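Cycloalternan-forming enzyme (PDB 5F7U) is a multidomain carbohydrate-active enzyme of glycoside hydrolase family 31, built round a TIM barrel, with a carbohydrate-binding module near its C terminus. Local coordinates at residues N349-T354 with G591-G596; R559-T564 with S587-A592; G624-A629 with K710-N715. The protein carries 1 engineered substitution. All blocks are in the same frame, centred on the assembly; numbering follows the deposited sequence. Where two conformers were deposited one is given.

Contact 1 (N349-T354 with G591-G596); sequences NYTDIT and GAQKSG. With MG (magnesium ion), chain H.
Gln593 reaches from the loop between TIM-barrel strands 584-585 and 597-599 to the last turn of helix 343-354, which precedes the first barrel strand, 367-369. Its CG takes the crowded position between backbone N and carbonyl carbon (chi1 67°), and the chain bends again at chi2, which brings the amide beside the helix end. There Gln593 NE2 donates to Thr354 OG1 at 2.9 Å, with the hydroxyl oxygen exactly in the amide plane; the same nitrogen also bonds to Gly355 O. Thr354 holds OG1 in the crowded position too (chi1 64°), so that the hydroxyl can donate back to Tyr350 O, from above that carbonyl's plane. Tyr350 O thus accepts three bonds, with Ile353 N and Thr354 N. The Tyr350 ring, its CG anti to the backbone N, crosses the Gln593 amide obliquely, the planes 35° apart, with Tyr350 CE2 4.1 Å from Gln593 NE2. One water links Tyr350 OH, whose proton it takes, to Gln593 OE1. Gly591 CA makes a CA-H...O contact of 3.4 Å with Thr354 O. At the far end of the segment, Asn349 OD1 binds a magnesium ion at 2.2 Å, five waters completing the shell. Around the helix, Tyr350 meets Tyr300 of strand 297-301 edge-to-face and stacks on Phe290 of strand 287-293; Ile338 of strand 333-338 lies against Asn349 and Ile353, and the Ser595 side chain touches helix 555-577.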
loop_
_atom_site.group_PDB
_atom_site.type_symbol
_atom_site.label_atom_id
_atom_site.label_comp_id
_atom_site.label_asym_id
_atom_site.label_seq_id
_atom_site.Cartn_x
_atom_site.Cartn_y
_atom_site.Cartn_z
ATOM N N ASN A 349 10.327 -8.684 -8.333
ATOM C CA ASN A 349 10.924 -10.010 -8.075
ATOM C C ASN A 349 10.241 -10.717 -6.913
ATOM O O ASN A 349 10.009 -11.918 -6.966
ATOM C CB ASN A 349 12.447 -9.909 -7.888
ATOM C CG ASN A 349 13.152 -9.454 -9.153
ATOM O OD1 ASN A 349 12.585 -9.542 -10.243
ATOM N ND2 ASN A 349 14.384 -8.948 -9.023
ATOM N N TYR A 350 9.893 -9.959 -5.874
ATOM C CA TYR A 350 9.128 -10.491 -4.767
ATOM C C TYR A 350 7.780 -11.038 -5.282
ATOM O O TYR A 350 7.357 -12.112 -4.865
ATOM C CB TYR A 350 8.958 -9.410 -3.679
ATOM C CG TYR A 350 7.871 -9.735 -2.687
ATOM C CD1 TYR A 350 8.075 -10.699 -1.691
ATOM C CD2 TYR A 350 6.626 -9.121 -2.769
ATOM C CE1 TYR A 350 7.078 -11.024 -0.789
ATOM C CE2 TYR A 350 5.592 -9.455 -1.874
ATOM C CZ TYR A 350 5.837 -10.402 -0.887
ATOM O OH TYR A 350 4.831 -10.764 -0.027
ATOM N N THR A 351 7.121 -10.306 -6.178
ATOM C CA THR A 351 5.837 -10.785 -6.720
ATOM C C THR A 351 5.997 -11.994 -7.648
ATOM O O THR A 351 5.055 -12.778 -7.815
ATOM C CB THR A 351 4.996 -9.682 -7.392
ATOM O OG1 THR A 351 5.666 -9.217 -8.572
ATOM C CG2 THR A 351 4.707 -8.561 -6.400
ATOM N N ASP A 352 7.189 -12.170 -8.221
ATOM C CA ASP A 352 7.478 -13.409 -8.944
ATOM C C ASP A 352 7.368 -14.598 -7.992
ATOM O O ASP A 352 6.926 -15.692 -8.383
ATOM C CB ASP A 352 8.888 -13.416 -9.517
ATOM C CG ASP A 352 9.050 -12.514 -10.707
ATOM O OD1 ASP A 352 8.082 -12.215 -11.442
ATOM O OD2 ASP A 352 10.196 -12.108 -10.934
ATOM N N ILE A 353 7.773 -14.376 -6.744
ATOM C CA ILE A 353 7.820 -15.446 -5.753
ATOM C C ILE A 353 6.428 -15.680 -5.149
ATOM O O ILE A 353 6.010 -16.835 -4.996
ATOM C CB ILE A 353 8.875 -15.170 -4.651
ATOM C CG1 ILE A 353 10.295 -15.090 -5.258
ATOM C CG2 ILE A 353 8.809 -16.235 -3.547
ATOM C CD1 ILE A 353 11.266 -14.316 -4.383
ATOM N N THR A 354 5.721 -14.605 -4.808
ATOM C CA THR A 354 4.522 -14.708 -3.962
ATOM C C THR A 354 3.222 -14.406 -4.689
ATOM O O THR A 354 2.138 -14.578 -4.108
ATOM C CB THR A 354 4.592 -13.781 -2.725
ATOM O OG1 THR A 354 4.617 -12.411 -3.157
ATOM C CG2 THR A 354 5.848 -14.090 -1.904
ATOM N N GLY A 591 1.121 -12.828 -0.645
ATOM C CA GLY A 591 0.150 -13.340 -1.643
ATOM C C GLY A 591 -1.199 -12.643 -1.585
ATOM O O GLY A 591 -2.004 -12.803 -2.507
ATOM N N ALA A 592 -1.461 -11.870 -0.521
ATOM C CA ALA A 592 -2.722 -11.112 -0.428
ATOM C C ALA A 592 -2.994 -10.329 -1.715
ATOM O O ALA A 592 -4.138 -10.202 -2.149
ATOM C CB ALA A 592 -2.674 -10.151 0.740
ATOM N N GLN A 593 -1.925 -9.819 -2.318
ATOM C CA GLN A 593 -2.037 -8.965 -3.500
ATOM C C GLN A 593 -2.736 -9.624 -4.691
ATOM O O GLN A 593 -3.247 -8.908 -5.551
ATOM C CB GLN A 593 -0.649 -8.440 -3.907
ATOM C CG GLN A 593 0.298 -9.531 -4.414
ATOM C CD GLN A 593 1.149 -10.173 -3.327
ATOM O OE1 GLN A 593 0.860 -10.089 -2.135
ATOM N NE2 GLN A 593 2.227 -10.818 -3.750
ATOM N N LYS A 594 -2.787 -10.955 -4.737
ATOM C CA LYS A 594 -3.460 -11.641 -5.862
ATOM C C LYS A 594 -4.972 -11.424 -5.844
ATOM O O LYS A 594 -5.639 -11.657 -6.857
ATOM C CB LYS A 594 -3.184 -13.151 -5.819
ATOM C CG LYS A 594 -1.713 -13.509 -6.006
ATOM C CD LYS A 594 -1.500 -15.010 -6.151
ATOM C CE LYS A 594 -1.327 -15.705 -4.827
ATOM N NZ LYS A 594 -1.349 -17.178 -5.111
ATOM N N SER A 595 -5.523 -10.980 -4.713
ATOM C CA SER A 595 -6.974 -11.089 -4.512
ATOM C C SER A 595 -7.684 -9.792 -4.075
ATOM O O SER A 595 -8.323 -9.757 -3.028
ATOM C CB SER A 595 -7.267 -12.251 -3.536
ATOM O OG SER A 595 -6.726 -13.475 -4.048
ATOM N N GLY A 596 -7.571 -8.739 -4.883
ATOM C CA GLY A 596 -8.452 -7.566 -4.738
ATOM C C GLY A 596 -7.920 -6.408 -3.906
ATOM O O GLY A 596 -6.700 -6.250 -3.735
HETATM MG MG MG H . 13.345 -9.704 -12.255
HETATM O O HOH W 1 14.907 -8.394 -11.988
HETATM O O HOH W 2 2.612 -9.217 -0.077
HETATM O O HOH W 3 11.824 -10.978 -12.663
HETATM O O HOH W 4 13.951 -10.038 -14.260
HETATM O O HOH W 5 12.205 -8.168 -12.867
HETATM O O HOH W 6 14.588 -11.216 -11.487
#

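Contact 2 (R559-T564 with S587-A592); sequences RNRYPT and SGTSGA
Hydrogen bonds hold the loop 587-592 against helix 555-577 at two points. This helix lies between the fourth and fifth strands of the TIM barrel, 534-536 and 584-585, and the loop follows the fifth. Arg561 leaves the helix pointing away from the loop, but its chain bends at chi2 and chi3 (52° and 54°) and curls the guanidinium back. Both terminal nitrogens then grip one atom end-on: Arg561 NH1 and NH2 each lie 3.0 Å from Ser590 O. The NH1 bond runs nearly along the C=O axis, whereas NH2 meets a lone pair in the carbonyl plane. Further along the helix, Thr589 N donates to Thr564 OG1 at 3.0 Å, a fairly straight bond of 159°. A water joins Thr564 OG1 to Ser587 O, to which it donates.

Van der Waals contacts fill in between. Thr589 CG2 sits over the centre of the guanidinium face, 3.6 Å above its plane, and also touches Asn560 O at 3.2 Å. Pro563 CB presses on Ser587 OG at 3.3 Å, the hydroxyl itself being bonded to Tyr285 O. Thr564 turns CG2 anti to its backbone N, which lays the methyl against the backbone of Gly591 and Ala592.

Backbone shape matters as well. A type II turn from Thr589 to Ala592, closed by Ala592 N to Thr589 O at 2.9 Å, presents Ser590 O to the arginine. Gly588 CA lies 3.2 Å from Thr564 OG1, and a CB there would clash with that oxygen.

Arg561 NE is salt-bridged to Asp304, so the guanidinium is held from two sides and its charge, probably balanced by that carboxylate, would polarise the Ser590 carbonyl. Asn560 O, by contrast, is buried here with no hydrogen-bonding partner in the model; Thr589 CB and CG2 pack against it, so burying it probably costs some energy that the polar grips offset.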
loop_
_atom_site.group_PDB
_atom_site.type_symbol
_atom_site.label_atom_id
_atom_site.label_comp_id
_atom_site.label_asym_id
_atom_site.label_seq_id
_atom_site.Cartn_x
_atom_site.Cartn_y
_atom_site.Cartn_z
ATOM N N ARG A 559 -2.361 -19.143 11.291
ATOM C CA ARG A 559 -2.929 -17.843 11.679
ATOM C C ARG A 559 -2.738 -16.754 10.596
ATOM O O ARG A 559 -3.725 -16.104 10.199
ATOM C CB ARG A 559 -2.441 -17.330 13.035
ATOM C CG ARG A 559 -3.075 -15.968 13.316
ATOM C CD ARG A 559 -2.797 -15.471 14.694
ATOM N NE ARG A 559 -3.340 -14.121 14.877
ATOM C CZ ARG A 559 -4.549 -13.829 15.344
ATOM N NH1 ARG A 559 -5.436 -14.791 15.673
ATOM N NH2 ARG A 559 -4.884 -12.542 15.475
ATOM N N ASN A 560 -1.507 -16.559 10.108
ATOM C CA ASN A 560 -1.263 -15.498 9.130
ATOM C C ASN A 560 -1.834 -15.830 7.748
ATOM O O ASN A 560 -2.248 -14.934 6.998
ATOM C CB ASN A 560 0.230 -15.173 9.012
ATOM C CG ASN A 560 0.790 -14.521 10.278
ATOM O OD1 ASN A 560 0.043 -14.040 11.142
ATOM N ND2 ASN A 560 2.115 -14.473 10.378
ATOM N N ARG A 561 -1.851 -17.122 7.434
ATOM C CA ARG A 561 -2.298 -17.621 6.126
ATOM C C ARG A 561 -3.808 -17.608 5.956
ATOM O O ARG A 561 -4.314 -17.327 4.860
ATOM C CB ARG A 561 -1.723 -19.035 5.883
ATOM C CG ARG A 561 -2.152 -19.728 4.573
ATOM C CD ARG A 561 -1.938 -18.880 3.317
ATOM N NE ARG A 561 -0.562 -18.394 3.203
ATOM C CZ ARG A 561 -0.167 -17.437 2.366
ATOM N NH1 ARG A 561 -1.041 -16.834 1.563
ATOM N NH2 ARG A 561 1.109 -17.079 2.347
ATOM N N TYR A 562 -4.521 -17.948 7.023
ATOM C CA TYR A 562 -5.983 -18.068 6.977
ATOM C C TYR A 562 -6.700 -16.903 6.280
ATOM O O TYR A 562 -7.524 -17.153 5.379
ATOM C CB TYR A 562 -6.554 -18.302 8.381
ATOM C CG TYR A 562 -8.048 -18.539 8.333
ATOM C CD1 TYR A 562 -8.565 -19.825 8.102
ATOM C CD2 TYR A 562 -8.951 -17.481 8.521
ATOM C CE1 TYR A 562 -9.933 -20.033 8.029
ATOM C CE2 TYR A 562 -10.331 -17.686 8.455
ATOM C CZ TYR A 562 -10.816 -18.958 8.221
ATOM O OH TYR A 562 -12.179 -19.171 8.157
ATOM N N PRO A 563 -6.407 -15.630 6.675
ATOM C CA PRO A 563 -7.147 -14.568 5.987
ATOM C C PRO A 563 -6.976 -14.551 4.475
ATOM O O PRO A 563 -7.955 -14.268 3.760
ATOM C CB PRO A 563 -6.590 -13.271 6.621
ATOM C CG PRO A 563 -5.292 -13.697 7.282
ATOM C CD PRO A 563 -5.604 -15.071 7.788
ATOM N N THR A 564 -5.769 -14.842 3.982
ATOM C CA THR A 564 -5.535 -14.882 2.532
ATOM C C THR A 564 -6.199 -16.087 1.863
ATOM O O THR A 564 -6.693 -15.971 0.733
ATOM C CB THR A 564 -4.046 -14.695 2.230
ATOM O OG1 THR A 564 -3.682 -13.413 2.729
ATOM C CG2 THR A 564 -3.734 -14.703 0.717
ATOM N N SER A 587 -7.453 -8.037 5.761
ATOM C CA SER A 587 -6.452 -8.890 6.398
ATOM C C SER A 587 -5.751 -9.794 5.420
ATOM O O SER A 587 -6.365 -10.260 4.462
ATOM C CB SER A 587 -7.098 -9.769 7.469
ATOM O OG SER A 587 -6.074 -10.450 8.201
ATOM N N GLY A 588 -4.475 -10.082 5.679
ATOM C CA GLY A 588 -3.784 -11.081 4.862
ATOM C C GLY A 588 -2.294 -11.143 5.116
ATOM O O GLY A 588 -1.771 -10.468 6.002
ATOM N N THR A 589 -1.623 -11.995 4.345
ATOM C CA THR A 589 -0.166 -12.095 4.437
ATOM C C THR A 589 0.419 -12.104 3.018
ATOM O O THR A 589 -0.244 -11.652 2.083
ATOM C CB THR A 589 0.265 -13.280 5.344
ATOM O OG1 THR A 589 1.676 -13.186 5.596
ATOM C CG2 THR A 589 -0.101 -14.607 4.709
ATOM N N SER A 590 1.661 -12.566 2.849
ATOM C CA SER A 590 2.245 -12.667 1.501
ATOM C C SER A 590 1.296 -13.400 0.549
ATOM O O SER A 590 0.720 -14.440 0.901
ATOM C CB SER A 590 3.571 -13.420 1.546
ATOM O OG SER A 590 3.362 -14.746 1.967
ATOM N N GLY A 591 1.121 -12.828 -0.645
ATOM C CA GLY A 591 0.150 -13.340 -1.643
ATOM C C GLY A 591 -1.199 -12.643 -1.585
ATOM O O GLY A 591 -2.004 -12.803 -2.507
ATOM N N ALA A 592 -1.461 -11.870 -0.521
ATOM C CA ALA A 592 -2.722 -11.112 -0.428
ATOM C C ALA A 592 -2.994 -10.329 -1.715
ATOM O O ALA A 592 -4.138 -10.202 -2.149
ATOM C CB ALA A 592 -2.674 -10.151 0.740
HETATM O O HOH W 7 -5.658 -11.676 2.094
#

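Contact 3 (G624-A629 with K710-N715); sequences GVSYWA and KDTADN
Residues 624-629 run from a helix end into a strand, while 710-715 form the last turns of helix 702-715; the two backbones come nearest at Ser626 and Thr712, whose CA atoms are 6.9 Å apart. Gly624, with positive phi (89°), is the C-prime residue of the Schellman motif that ends helix 607-622. Tyr627 then centres an inverse gamma turn, and strand 628-631 begins. Ser626 and Thr712 both direct their side chains at the opposing segment. With OG anti to the backbone N (chi1 175°), Ser626 donates from OG to Thr712 OG1 at 2.9 Å. The carbons behind are squeezed, Ser626 CB standing 3.3 Å from Thr712 CG2, closer than usual van der Waals contact. Each hydroxyl has a further partner: Met719 N for Ser626 OG, Lys717 O for Thr712 OG1. Strand 628-631 is the seventh of the eight parallel strands of the TIM barrel, so the contact joins the approach to that strand to a helix on the barrel's outside. Tyr627 CG lies anti to its carbonyl carbon (chi1 -62°), and the ring slides past Thr712 in the opposite direction, with Tyr627 CE1 4.1 Å from Thr712 CB. Tyr627 OH lies 4.1 Å from Ala713 CB and bonds to Ala709 O. Along the helix, Asp714 OD2 takes Lys710 NZ on its syn lone pair in a 2.6 Å salt bridge.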
loop_
_atom_site.group_PDB
_atom_site.type_symbol
_atom_site.label_atom_id
_atom_site.label_comp_id
_atom_site.label_asym_id
_atom_site.label_seq_id
_atom_site.Cartn_x
_atom_site.Cartn_y
_atom_site.Cartn_z
ATOM N N GLY A 624 4.032 -4.886 -1.818
ATOM C CA GLY A 624 3.387 -5.483 -2.999
ATOM C C GLY A 624 1.866 -5.393 -2.978
ATOM O O GLY A 624 1.198 -5.951 -3.862
ATOM N N VAL A 625 1.311 -4.696 -1.986
ATOM C CA VAL A 625 -0.148 -4.500 -1.897
ATOM C C VAL A 625 -0.411 -3.081 -2.420
ATOM O O VAL A 625 -0.287 -2.093 -1.692
ATOM C CB VAL A 625 -0.688 -4.722 -0.461
ATOM C CG1 VAL A 625 -2.195 -4.444 -0.390
ATOM C CG2 VAL A 625 -0.410 -6.154 -0.026
ATOM N N SER A 626 -0.740 -3.006 -3.705
ATOM C CA SER A 626 -0.824 -1.742 -4.433
ATOM C C SER A 626 -2.248 -1.199 -4.453
ATOM O O SER A 626 -2.441 0.010 -4.392
ATOM C CB SER A 626 -0.346 -2.001 -5.864
ATOM O OG SER A 626 -0.475 -0.868 -6.718
ATOM N N TYR A 627 -3.237 -2.093 -4.548
ATOM C CA TYR A 627 -4.640 -1.647 -4.649
ATOM C C TYR A 627 -5.174 -1.428 -3.251
ATOM O O TYR A 627 -5.915 -2.260 -2.700
ATOM C CB TYR A 627 -5.496 -2.654 -5.409
ATOM C CG TYR A 627 -5.087 -2.894 -6.860
ATOM C CD1 TYR A 627 -4.173 -2.046 -7.541
ATOM C CD2 TYR A 627 -5.615 -3.988 -7.547
ATOM C CE1 TYR A 627 -3.820 -2.311 -8.868
ATOM C CE2 TYR A 627 -5.286 -4.245 -8.871
ATOM C CZ TYR A 627 -4.390 -3.415 -9.528
ATOM O OH TYR A 627 -4.061 -3.715 -10.845
ATOM N N TRP A 628 -4.758 -0.300 -2.679
ATOM C CA TRP A 628 -4.965 -0.006 -1.266
ATOM C C TRP A 628 -5.961 1.148 -1.105
ATOM O O TRP A 628 -5.885 2.150 -1.827
ATOM C CB TRP A 628 -3.613 0.307 -0.617
ATOM C CG TRP A 628 -3.692 0.783 0.824
ATOM C CD1 TRP A 628 -3.574 0.019 1.956
ATOM C CD2 TRP A 628 -3.885 2.127 1.265
ATOM N NE1 TRP A 628 -3.702 0.794 3.068
ATOM C CE2 TRP A 628 -3.900 2.097 2.678
ATOM C CE3 TRP A 628 -4.043 3.365 0.599
ATOM C CZ2 TRP A 628 -4.038 3.252 3.451
ATOM C CZ3 TRP A 628 -4.232 4.522 1.367
ATOM C CH2 TRP A 628 -4.200 4.456 2.779
ATOM N N ALA A 629 -6.858 0.992 -0.124
ATOM C CA ALA A 629 -7.870 1.996 0.209
ATOM C C ALA A 629 -7.774 2.367 1.674
ATOM O O ALA A 629 -7.165 1.658 2.466
ATOM C CB ALA A 629 -9.267 1.447 -0.047
ATOM N N LYS A 710 -2.592 -1.333 -14.240
ATOM C CA LYS A 710 -2.097 -2.408 -15.093
ATOM C C LYS A 710 -0.598 -2.608 -14.908
ATOM O O LYS A 710 -0.134 -3.744 -14.915
ATOM C CB LYS A 710 -2.437 -2.114 -16.569
ATOM C CG LYS A 710 -1.837 -3.066 -17.600
ATOM C CD LYS A 710 -2.564 -4.392 -17.666
ATOM C CE LYS A 710 -2.589 -4.972 -19.078
ATOM N NZ LYS A 710 -1.286 -4.880 -19.801
ATOM N N ASP A 711 0.140 -1.507 -14.735
ATOM C CA ASP A 711 1.588 -1.587 -14.503
ATOM C C ASP A 711 1.913 -2.303 -13.189
ATOM O O ASP A 711 2.928 -2.998 -13.083
ATOM C CB ASP A 711 2.251 -0.217 -14.525
ATOM C CG ASP A 711 3.749 -0.299 -14.863
ATOM O OD1 ASP A 711 4.129 -1.102 -15.746
ATOM O OD2 ASP A 711 4.534 0.458 -14.265
ATOM N N THR A 712 1.049 -2.142 -12.189
ATOM C CA THR A 712 1.193 -2.949 -10.956
ATOM C C THR A 712 1.078 -4.443 -11.276
ATOM O O THR A 712 1.898 -5.252 -10.832
ATOM C CB THR A 712 0.116 -2.599 -9.922
ATOM O OG1 THR A 712 0.292 -1.257 -9.476
ATOM C CG2 THR A 712 0.218 -3.559 -8.712
ATOM N N ALA A 713 0.041 -4.795 -12.025
ATOM C CA ALA A 713 -0.269 -6.201 -12.305
ATOM C C ALA A 713 0.810 -6.827 -13.177
ATOM O O ALA A 713 1.193 -7.989 -12.958
ATOM C CB ALA A 713 -1.643 -6.329 -12.961
ATOM N N ASP A 714 1.305 -6.061 -14.151
ATOM C CA ASP A 714 2.311 -6.563 -15.096
ATOM C C ASP A 714 3.746 -6.500 -14.562
ATOM O O ASP A 714 4.527 -7.454 -14.742
ATOM C CB ASP A 714 2.233 -5.789 -16.419
ATOM C CG ASP A 714 0.985 -6.114 -17.225
ATOM O OD1 ASP A 714 0.256 -7.086 -16.914
ATOM O OD2 ASP A 714 0.736 -5.378 -18.197
ATOM N N ASN A 715 4.099 -5.384 -13.927
ATOM C CA ASN A 715 5.492 -5.066 -13.617
ATOM C C ASN A 715 5.810 -4.856 -12.146
ATOM O O ASN A 715 6.934 -4.474 -11.796
ATOM C CB ASN A 715 5.917 -3.854 -14.443
ATOM C CG ASN A 715 5.756 -4.105 -15.930
ATOM O OD1 ASN A 715 6.126 -5.169 -16.436
ATOM N ND2 ASN A 715 5.163 -3.153 -16.626
#

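How the contacts relate
From the N terminus, helix 343-354 comes first, ahead of barrel strand 367-369; contact 1 closes a loop of 236 residues when 591-596 returns to it. Contact 2 opens inside that span and ends on the same loop, 587-592 overlapping 591-596 at Gly591 and Ala592; 22 residues separate 559-564 from 587-592. Tyr350 OH packs on Ser590 CB at 3.3 Å between them. Contact 3 follows in series, opening at 624-629 and closing on 710-715; Gln593 CB touches Gly624 O. Together they tie the loop between strands 584-585 and 597-599 to helices 343-354 and 555-577, and the lead-in to strand 628-631 to helix 702-715.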